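Local coordinates for protein 2-oxoadipate dioxygenase/decarboxylase, chloroplastic/amyloplastic (PDB 6W1K) that catalyses the iron(II)-dependent, O2-consuming decarboxylation and hydroxylation of 2-oxoadipate to D-2-hydroxyglutarate in plant lysine breakdown, at residues F21-I26 and G114-L119; S125-D130 and E181-T186. All coordinates share one frame; numbering follows the deposited sequence.

Contact 1 (F21-I26 and G114-L119)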
loop_
_atom_site.group_PDB
_atom_site.type_symbol
_atom_site.label_atom_id
_atom_site.label_comp_id
_atom_site.label_asym_id
_atom_site.label_seq_id
_atom_site.Cartn_x
_atom_site.Cartn_y
_atom_site.Cartn_z
ATOM N N PHE A 21 0.533 0.982 -21.210
ATOM C CA PHE A 21 1.697 1.660 -20.649
ATOM C C PHE A 21 1.594 1.756 -19.128
ATOM O O PHE A 21 2.566 1.467 -18.408
ATOM C CB PHE A 21 1.849 3.036 -21.306
ATOM C CG PHE A 21 2.974 3.830 -20.740
ATOM C CD1 PHE A 21 4.266 3.392 -20.895
ATOM C CD2 PHE A 21 2.737 4.971 -20.002
ATOM C CE1 PHE A 21 5.318 4.096 -20.326
ATOM C CE2 PHE A 21 3.782 5.687 -19.432
ATOM C CZ PHE A 21 5.066 5.235 -19.577
ATOM N N PHE A 22 0.409 2.102 -18.609
ATOM C CA PHE A 22 0.236 2.172 -17.161
ATOM C C PHE A 22 0.581 0.851 -16.498
ATOM O O PHE A 22 1.256 0.829 -15.459
ATOM C CB PHE A 22 -1.193 2.561 -16.801
ATOM C CG PHE A 22 -1.459 2.556 -15.306
ATOM C CD1 PHE A 22 -1.046 3.608 -14.525
ATOM C CD2 PHE A 22 -2.103 1.492 -14.695
ATOM C CE1 PHE A 22 -1.289 3.620 -13.154
ATOM C CE2 PHE A 22 -2.332 1.492 -13.326
ATOM C CZ PHE A 22 -1.929 2.556 -12.566
ATOM N N ARG A 23 0.180 -0.262 -17.105
ATOM C CA ARG A 23 0.487 -1.557 -16.508
ATOM C C ARG A 23 1.980 -1.878 -16.533
ATOM O O ARG A 23 2.470 -2.540 -15.608
ATOM C CB ARG A 23 -0.306 -2.654 -17.204
ATOM C CG ARG A 23 -1.806 -2.530 -16.915
ATOM C CD ARG A 23 -2.605 -3.536 -17.681
ATOM N NE ARG A 23 -4.055 -3.375 -17.514
ATOM C CZ ARG A 23 -4.786 -3.963 -16.554
ATOM N NH1 ARG A 23 -4.194 -4.722 -15.624
ATOM N NH2 ARG A 23 -6.109 -3.779 -16.505
ATOM N N THR A 24 2.730 -1.442 -17.550
ATOM C CA THR A 24 4.186 -1.666 -17.480
ATOM C C THR A 24 4.802 -0.862 -16.341
ATOM O O THR A 24 5.820 -1.279 -15.775
ATOM C CB THR A 24 4.919 -1.308 -18.783
ATOM O OG1 THR A 24 4.938 0.119 -18.971
ATOM C CG2 THR A 24 4.308 -2.022 -19.967
ATOM N N VAL A 25 4.225 0.302 -15.997
ATOM C CA VAL A 25 4.781 1.102 -14.915
ATOM C C VAL A 25 4.548 0.411 -13.571
ATOM O O VAL A 25 5.464 0.311 -12.733
ATOM C CB VAL A 25 4.188 2.529 -14.926
ATOM C CG1 VAL A 25 4.691 3.331 -13.701
ATOM C CG2 VAL A 25 4.566 3.320 -16.192
ATOM N N ILE A 26 3.324 -0.043 -13.319
ATOM C CA ILE A 26 3.067 -0.637 -12.012
ATOM C C ILE A 26 3.766 -1.978 -11.941
ATOM O O ILE A 26 4.115 -2.431 -10.846
ATOM C CB ILE A 26 1.565 -0.738 -11.651
ATOM C CG1 ILE A 26 0.726 -1.444 -12.707
ATOM C CG2 ILE A 26 1.039 0.658 -11.376
ATOM C CD1 ILE A 26 -0.654 -1.904 -12.197
ATOM N N GLY A 114 -2.392 -10.239 -11.280
ATOM C CA GLY A 114 -1.479 -9.240 -10.720
ATOM C C GLY A 114 -1.663 -7.886 -11.379
ATOM O O GLY A 114 -2.780 -7.366 -11.499
ATOM N N VAL A 115 -0.564 -7.295 -11.859
ATOM C CA VAL A 115 -0.694 -5.994 -12.509
ATOM C C VAL A 115 -1.387 -6.094 -13.874
ATOM O O VAL A 115 -1.773 -5.060 -14.428
ATOM C CB VAL A 115 0.676 -5.314 -12.677
ATOM C CG1 VAL A 115 1.301 -5.088 -11.301
ATOM C CG2 VAL A 115 1.595 -6.170 -13.592
ATOM N N TYR A 116 -1.558 -7.297 -14.419
ATOM C CA TYR A 116 -2.341 -7.510 -15.641
ATOM C C TYR A 116 -3.774 -7.983 -15.362
ATOM O O TYR A 116 -4.502 -8.342 -16.302
ATOM C CB TYR A 116 -1.605 -8.488 -16.557
ATOM C CG TYR A 116 -0.221 -7.972 -16.881
ATOM C CD1 TYR A 116 -0.043 -6.889 -17.739
ATOM C CD2 TYR A 116 0.906 -8.530 -16.280
ATOM C CE1 TYR A 116 1.230 -6.391 -18.008
ATOM C CE2 TYR A 116 2.180 -8.045 -16.549
ATOM C CZ TYR A 116 2.336 -6.967 -17.396
ATOM O OH TYR A 116 3.606 -6.492 -17.647
ATOM N N GLY A 117 -4.200 -7.941 -14.109
ATOM C CA GLY A 117 -5.547 -8.287 -13.730
ATOM C C GLY A 117 -6.329 -7.023 -13.477
ATOM O O GLY A 117 -6.010 -5.958 -14.016
ATOM N N PRO A 118 -7.367 -7.105 -12.651
ATOM C CA PRO A 118 -8.126 -5.891 -12.323
ATOM C C PRO A 118 -7.179 -4.867 -11.709
ATOM O O PRO A 118 -6.370 -5.190 -10.844
ATOM C CB PRO A 118 -9.191 -6.381 -11.337
ATOM C CG PRO A 118 -8.745 -7.723 -10.883
ATOM C CD PRO A 118 -7.924 -8.304 -12.004
ATOM N N LEU A 119 -7.253 -3.643 -12.192
ATOM C CA LEU A 119 -6.313 -2.628 -11.742
ATOM C C LEU A 119 -6.498 -2.353 -10.255
ATOM O O LEU A 119 -7.637 -2.328 -9.759
ATOM C CB LEU A 119 -6.507 -1.337 -12.521
ATOM C CG LEU A 119 -5.973 -1.268 -13.943
ATOM C CD1 LEU A 119 -6.475 0.056 -14.518
ATOM C CD2 LEU A 119 -4.451 -1.419 -14.047
#
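R23 sets off with CG anti to its carbonyl carbon (chi1 -68°) and runs extended from CG to NE, which brings NE out toward G114-L119; chi4 (-89°) then turns CZ to one side of the chain. There NH1 is gripped by two carbonyl oxygens: R23 NH1 lies 2.7 Å from V115 O and 2.7 Å from G117 O. The bond to G117 O is nearly straight (N-H...O 164°), lying in both the guanidinium and carbonyl planes; that to V115 O is more bent, its donor standing above the carbonyl plane. NH2 adds a weak bond to G117 O. These carbonyls are presented by a type I beta turn, closed by G117 N to G114 O at 3.0 Å, in the loop joining antiparallel strands 97-103 and 121-127, so the arginine ties helix 16-36 to a connection of the central sheet. A salt bridge from NE to D19, one turn earlier, helps fix the rotation of the guanidinium, which meets the turn by its edge. L119 CD2 sits over the centre of one guanidinium face, 3.6 Å from R23 CZ, and the same methyl meets the edge of the F22 ring, with L119 CD2 3.7 Å from F22 CE2. One turn on from F22, I26 and V115 pack alongside, pointing opposite ways, I26 CD1 coming within 3.7 Å of V115 CB, and both side chains rest on F60 of strand 57-65.

Contact 2 (S125-D130 and E181-T186); sequences SELLVD and EYAAWT
The Y182 ring presents its edge to S125, whose OG lies in the ring plane beside CE2 and the hydroxyl, while the CB of L127 approaches the opposite CE1 side obliquely, L127 CB standing 3.8 Å from Y182 CE1. The CB bond of the tyrosine points from helix 181-189 toward strand 121-127, and chi1 (-177°) sets CG anti to the backbone N, the ring continuing from there to S125. Its hydroxyl donates to the serine, Y182 OH to S125 OG measuring 2.8 Å, and receives a further hydrogen bond from the backbone N of T64 on strand 57-65. S125 O is also near the phenol, but the angle is too poor for a bond. Further along, L127 CD2 packs 3.6 Å from A183 CB, an apolar patch beside the polar one. Strand and helix thus meet in a helix-on-sheet packing, the axes of 125-127 and 181-186 approaching to 9.3 Å at a signed crossing angle of -107°. A phenylalanine in place of Y182 would probably leave S125 OG without its donor and T64 N without its acceptor, and set the ring free of the bonds that fix its far end. The bonds run from T64 N through the two buried hydroxyls to F62 O, the last one weak, so helix 181-189 and strand 121-127 are both tied to strand 57-65. The Y182 side chain also touches R63, which binds 2-oxoadipate and forms a cation-pi pair with W185 of the same helix; these contacts are consistent with a second-shell part in placing R63 for the substrate.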
loop_
_atom_site.group_PDB
_atom_site.type_symbol
_atom_site.label_atom_id
_atom_site.label_comp_id
_atom_site.label_asym_id
_atom_site.label_seq_id
_atom_site.Cartn_x
_atom_site.Cartn_y
_atom_site.Cartn_z
ATOM N N SER A 125 -0.428 7.928 1.559
ATOM C CA SER A 125 -0.433 8.678 2.806
ATOM C C SER A 125 0.718 9.682 2.778
ATOM O O SER A 125 1.644 9.588 1.956
ATOM C CB SER A 125 -0.352 7.726 3.993
ATOM O OG SER A 125 0.823 6.963 3.953
ATOM N N GLU A 126 0.613 10.694 3.637
ATOM C CA GLU A 126 1.711 11.628 3.837
ATOM C C GLU A 126 1.861 11.960 5.316
ATOM O O GLU A 126 0.878 12.053 6.047
ATOM C CB GLU A 126 1.508 12.933 3.048
ATOM C CG GLU A 126 0.347 13.797 3.501
ATOM C CD GLU A 126 0.060 14.987 2.567
ATOM O OE1 GLU A 126 0.617 15.070 1.444
ATOM O OE2 GLU A 126 -0.745 15.843 2.963
ATOM N N LEU A 127 3.099 12.166 5.734
ATOM C CA LEU A 127 3.377 12.667 7.078
ATOM C C LEU A 127 3.168 14.178 7.145
ATOM O O LEU A 127 3.661 14.928 6.290
ATOM C CB LEU A 127 4.808 12.302 7.442
ATOM C CG LEU A 127 5.312 12.726 8.829
ATOM C CD1 LEU A 127 4.714 11.963 9.962
ATOM C CD2 LEU A 127 6.836 12.516 8.762
ATOM N N LEU A 128 2.455 14.626 8.172
ATOM C CA LEU A 128 2.208 16.052 8.391
ATOM C C LEU A 128 3.423 16.620 9.116
ATOM O O LEU A 128 3.455 16.749 10.347
ATOM C CB LEU A 128 0.911 16.263 9.148
ATOM C CG LEU A 128 -0.331 15.643 8.507
ATOM C CD1 LEU A 128 -1.498 15.711 9.494
ATOM C CD2 LEU A 128 -0.665 16.332 7.194
ATOM N N VAL A 129 4.428 16.974 8.310
ATOM C CA VAL A 129 5.762 17.279 8.819
ATOM C C VAL A 129 5.722 18.468 9.761
ATOM O O VAL A 129 6.440 18.506 10.766
ATOM C CB VAL A 129 6.725 17.532 7.646
ATOM C CG1 VAL A 129 8.102 18.019 8.138
ATOM C CG2 VAL A 129 6.909 16.280 6.869
ATOM N N ASP A 130 4.883 19.449 9.452
ATOM C CA ASP A 130 4.852 20.656 10.265
ATOM C C ASP A 130 4.301 20.386 11.649
ATOM O O ASP A 130 4.292 21.301 12.466
ATOM C CB ASP A 130 4.031 21.749 9.577
ATOM C CG ASP A 130 2.591 21.349 9.352
ATOM O OD1 ASP A 130 2.212 20.214 9.719
ATOM O OD2 ASP A 130 1.837 22.172 8.794
ATOM N N GLU A 181 8.205 6.646 13.463
ATOM C CA GLU A 181 8.664 5.496 12.689
ATOM C C GLU A 181 8.275 5.604 11.227
ATOM O O GLU A 181 8.983 5.101 10.348
ATOM C CB GLU A 181 8.105 4.222 13.299
ATOM C CG GLU A 181 8.616 4.049 14.759
ATOM C CD GLU A 181 8.521 2.619 15.247
ATOM O OE1 GLU A 181 9.318 1.798 14.756
ATOM O OE2 GLU A 181 7.650 2.319 16.095
ATOM N N TYR A 182 7.130 6.221 10.955
ATOM C CA TYR A 182 6.749 6.490 9.579
ATOM C C TYR A 182 7.792 7.353 8.893
ATOM O O TYR A 182 8.199 7.073 7.759
ATOM C CB TYR A 182 5.376 7.161 9.587
ATOM C CG TYR A 182 4.781 7.454 8.219
ATOM C CD1 TYR A 182 5.287 8.472 7.426
ATOM C CD2 TYR A 182 3.685 6.735 7.748
ATOM C CE1 TYR A 182 4.762 8.758 6.195
ATOM C CE2 TYR A 182 3.140 7.016 6.504
ATOM C CZ TYR A 182 3.673 8.046 5.748
ATOM O OH TYR A 182 3.153 8.370 4.532
ATOM N N ALA A 183 8.220 8.436 9.557
ATOM C CA ALA A 183 9.229 9.310 8.947
ATOM C C ALA A 183 10.505 8.537 8.644
ATOM O O ALA A 183 11.129 8.742 7.599
ATOM C CB ALA A 183 9.556 10.500 9.853
ATOM N N ALA A 184 10.939 7.691 9.583
ATOM C CA ALA A 184 12.154 6.908 9.390
ATOM C C ALA A 184 12.016 5.931 8.217
ATOM O O ALA A 184 12.952 5.771 7.416
ATOM C CB ALA A 184 12.483 6.159 10.688
ATOM N N TRP A 185 10.868 5.255 8.117
ATOM C CA TRP A 185 10.592 4.383 6.971
ATOM C C TRP A 185 10.764 5.150 5.659
ATOM O O TRP A 185 11.441 4.691 4.738
ATOM C CB TRP A 185 9.170 3.778 7.062
ATOM C CG TRP A 185 8.988 2.702 6.038
ATOM C CD1 TRP A 185 9.191 1.364 6.227
ATOM C CD2 TRP A 185 8.603 2.852 4.662
ATOM N NE1 TRP A 185 9.001 0.694 5.071
ATOM C CE2 TRP A 185 8.606 1.569 4.094
ATOM C CE3 TRP A 185 8.246 3.930 3.871
ATOM C CZ2 TRP A 185 8.303 1.338 2.764
ATOM C CZ3 TRP A 185 7.908 3.698 2.546
ATOM C CH2 TRP A 185 7.973 2.414 2.003
ATOM N N THR A 186 10.139 6.321 5.559
ATOM C CA THR A 186 10.141 7.060 4.305
ATOM C C THR A 186 11.516 7.619 3.980
ATOM O O THR A 186 11.894 7.669 2.807
ATOM C CB THR A 186 9.083 8.155 4.393
ATOM O OG1 THR A 186 7.858 7.556 4.800
ATOM C CG2 THR A 186 8.806 8.823 3.084
#

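How the contacts relate
Contact 1 and contact 2 lie at the two ends of strand 121-127: loop 114-119 leads into it, and contact 2 uses residues toward its C-terminal end. They lie on opposite sides of the chain's centre, with centres 27 Å apart and nearest atoms about 14 Å apart, so they do not touch. The parallel neighbour 57-65, touched by side chains of both contacts (F60 in contact 1, R63 in contact 2), carries H59, a ligand of the metal, and R63, which binds the substrate. The side chain of L119 in contact 1 is about 10 Å from that of H59. Contact 2 sits closer to the pocket: the S125 side chain is about 4 Å from bound 2-oxoadipate and about 10 Å from the nickel ion bound at the iron site.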